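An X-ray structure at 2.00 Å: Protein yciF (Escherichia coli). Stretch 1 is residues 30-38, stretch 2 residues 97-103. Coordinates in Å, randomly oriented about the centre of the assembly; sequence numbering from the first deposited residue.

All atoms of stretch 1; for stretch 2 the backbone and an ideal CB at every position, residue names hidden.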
# COMPACT_ATOMS: atom_id res chain seq x y z
N LYS A 30 14.82 4.57 -13.18
CA LYS A 30 14.00 4.63 -14.38
C LYS A 30 13.29 5.98 -14.43
O LYS A 30 13.25 6.62 -15.48
CB LYS A 30 12.94 3.50 -14.41
CG LYS A 30 13.45 2.08 -14.71
CD LYS A 30 12.26 1.16 -15.08
CE LYS A 30 12.64 -0.31 -15.26
NZ LYS A 30 11.53 -1.14 -15.84
N LEU A 31 12.74 6.43 -13.31
CA LEU A 31 12.05 7.72 -13.31
C LEU A 31 12.98 8.86 -13.70
O LEU A 31 12.58 9.75 -14.45
CB LEU A 31 11.43 8.03 -11.95
CG LEU A 31 10.14 7.29 -11.60
CD1 LEU A 31 9.86 7.51 -10.13
CD2 LEU A 31 8.98 7.78 -12.46
N ALA A 32 14.21 8.84 -13.20
CA ALA A 32 15.14 9.90 -13.52
C ALA A 32 15.37 10.00 -15.03
O ALA A 32 15.60 11.09 -15.55
CB ALA A 32 16.45 9.69 -12.79
N ARG A 33 15.30 8.86 -15.74
CA ARG A 33 15.50 8.82 -17.19
C ARG A 33 14.19 9.00 -17.97
O ARG A 33 14.19 9.08 -19.19
CB ARG A 33 16.11 7.48 -17.63
CG ARG A 33 17.46 7.14 -17.01
CD ARG A 33 17.95 5.73 -17.35
NE ARG A 33 19.10 5.40 -16.51
CZ ARG A 33 20.23 4.84 -16.93
NH1 ARG A 33 20.39 4.52 -18.21
NH2 ARG A 33 21.22 4.63 -16.06
N ALA A 34 13.06 9.06 -17.26
CA ALA A 34 11.77 9.18 -17.92
C ALA A 34 11.34 10.61 -18.25
O ALA A 34 10.30 10.81 -18.88
CB ALA A 34 10.69 8.50 -17.08
N THR A 35 12.14 11.59 -17.86
CA THR A 35 11.77 12.98 -18.09
C THR A 35 12.89 13.88 -18.63
O THR A 35 14.06 13.70 -18.29
CB THR A 35 11.25 13.59 -16.78
OG1 THR A 35 10.92 14.97 -16.98
CG2 THR A 35 12.31 13.48 -15.69
N SER A 36 12.51 14.84 -19.47
CA SER A 36 13.48 15.77 -20.04
C SER A 36 13.63 17.01 -19.15
O SER A 36 14.41 17.91 -19.46
CB SER A 36 13.05 16.21 -21.45
OG SER A 36 11.82 16.92 -21.42
N ASN A 37 12.87 17.05 -18.06
CA ASN A 37 12.95 18.16 -17.12
C ASN A 37 14.14 17.84 -16.22
O ASN A 37 14.06 16.99 -15.33
CB ASN A 37 11.65 18.24 -16.31
CG ASN A 37 11.75 19.21 -15.13
OD1 ASN A 37 12.79 19.31 -14.48
ND2 ASN A 37 10.65 19.91 -14.84
N GLU A 38 15.26 18.51 -16.47
CA GLU A 38 16.50 18.30 -15.73
C GLU A 38 16.35 18.42 -14.22
O GLU A 38 16.93 17.63 -13.47
CB GLU A 38 17.57 19.29 -16.20
CG GLU A 38 18.88 19.18 -15.45
CD GLU A 38 19.98 18.57 -16.28
OE1 GLU A 38 19.87 17.39 -16.68
OE2 GLU A 38 20.97 19.29 -16.55
N UNK A 97 2.52 17.60 -19.38
CA UNK A 97 1.49 16.63 -19.02
C UNK A 97 2.21 15.48 -18.35
O UNK A 97 1.89 15.07 -17.23
CB UNK A 97 0.68 16.16 -20.23
N UNK A 98 3.21 14.98 -19.06
CA UNK A 98 4.04 13.89 -18.61
C UNK A 98 4.65 14.13 -17.24
O UNK A 98 4.59 13.27 -16.36
CB UNK A 98 5.15 13.64 -19.63
N UNK A 99 5.23 15.31 -17.05
CA UNK A 99 5.87 15.64 -15.78
C UNK A 99 4.90 15.82 -14.61
O UNK A 99 5.24 15.52 -13.47
CB UNK A 99 6.69 16.92 -15.95
N UNK A 100 3.69 16.30 -14.90
CA UNK A 100 2.68 16.49 -13.85
C UNK A 100 2.33 15.11 -13.29
O UNK A 100 2.20 14.93 -12.08
CB UNK A 100 1.44 17.20 -14.39
N UNK A 101 2.17 14.16 -14.20
CA UNK A 101 1.84 12.79 -13.82
C UNK A 101 3.01 12.12 -13.09
O UNK A 101 2.80 11.42 -12.11
CB UNK A 101 1.46 11.98 -15.06
N UNK A 102 4.22 12.33 -13.57
CA UNK A 102 5.39 11.72 -12.93
C UNK A 102 5.56 12.22 -11.51
O UNK A 102 5.78 11.44 -10.58
CB UNK A 102 6.66 12.01 -13.74
N UNK A 103 5.41 13.53 -11.32
CA UNK A 103 5.53 14.13 -10.00
C UNK A 103 4.40 13.61 -9.11
O UNK A 103 4.63 13.23 -7.97
CB UNK A 103 5.50 15.66 -10.09

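Stretch 2 is helical throughout, so only part of its surface can meet stretch 1, which begins as a helix and includes a loop. Position 97 has its CB far from any atom of stretch 1, and the visible atoms place little restriction on it; the deposited residue is Val97, which makes no contact here.

At position 98 the CA-to-CB bond points toward stretch 1, but the ideal CB has nothing within 5.5 Å, so a short side chain would fall short. The carbonyl oxygen of Ala34 is an acceptor within reach of a long side chain. A long donor such as lysine, arginine or glutamine would suit. The residue is Arg98, extended with its first three chi angles all t. Its NE donates to Ala34 O at 2.8 Å with a nearly straight geometry, and its NH1 adds a weak bond to Ala34 O at 3.3 Å, so the oxygen lies at the guanidinium edge, near its plane.

Position 99 also points toward stretch 1, its ideal CB 4.8 Å from Thr35 OG1 and 5.1 Å from Asn37 ND2. With a hydroxyl and an amide at this distance, a short polar side chain fits, an acceptor above all: aspartate or asparagine. The residue is Asp99, in the m rotamer. Thr35 OG1 donates to Asp99 OD2 at 2.7 Å, while the same OG1 accepts from Asn37 N at 3.0 Å, so the hydroxyl links the loop backbone to the carboxylate. The other oxygen, Asp99 OD1, lies 3.4 Å from Asn37 CB and accepts a hydrogen bond from water 1 (O to OD1 2.9 Å), whose O also lies 2.8 Å from Ser36 OG in a hydrogen bond.

Positions 100 and 101 are out of reach of stretch 1, which therefore favours no particular side chain at either. Both are alanines, Ala100 and Ala101.

At position 102, one helical turn beyond 98, CB again points toward stretch 1 and lies 5.0 Å from Leu31 CD2. Ala34 CB and the carbon atoms of Thr35 offer further apolar surface, so leucine, isoleucine or methionine would suit. The residue is Leu102, with chi angles m and t. Its CD2 packs 3.8 Å from Leu31 CD2, whereas its CD1 reaches the turn, 4.0 Å from Thr35 CB and 4.4 Å from Ala34 CB.

Position 103 points sideways, with no atom of stretch 1 near its CB, and many residues would be compatible. Ile103 extends somewhat nearer at its end, but Ile103 CD1 remains 5.8 Å from Asn37 ND2.

Stretch 2 97-103: VRDAALI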
# COMPACT_ATOMS: atom_id res chain seq x y z
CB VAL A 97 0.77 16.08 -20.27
CG1 VAL A 97 -0.37 15.18 -19.88
CG2 VAL A 97 0.30 17.23 -21.13
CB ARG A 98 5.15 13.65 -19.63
CG ARG A 98 6.11 12.58 -19.23
CD ARG A 98 7.05 12.22 -20.37
NE ARG A 98 7.77 10.99 -20.07
CZ ARG A 98 7.40 9.79 -20.49
NH1 ARG A 98 8.12 8.72 -20.15
NH2 ARG A 98 6.33 9.64 -21.25
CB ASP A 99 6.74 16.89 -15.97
CG ASP A 99 7.93 16.64 -16.90
OD1 ASP A 99 8.50 17.62 -17.43
OD2 ASP A 99 8.30 15.46 -17.10
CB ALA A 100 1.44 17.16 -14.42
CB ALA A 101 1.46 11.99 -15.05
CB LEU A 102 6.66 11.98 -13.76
CG LEU A 102 6.67 11.21 -15.09
CD1 LEU A 102 7.87 11.62 -15.94
CD2 LEU A 102 6.70 9.72 -14.81
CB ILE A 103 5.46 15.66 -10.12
CG1 ILE A 103 6.66 16.14 -10.96
CG2 ILE A 103 5.43 16.31 -8.75
CD1 ILE A 103 6.79 17.63 -11.09
O HOH W 1 10.00 18.35 -19.77
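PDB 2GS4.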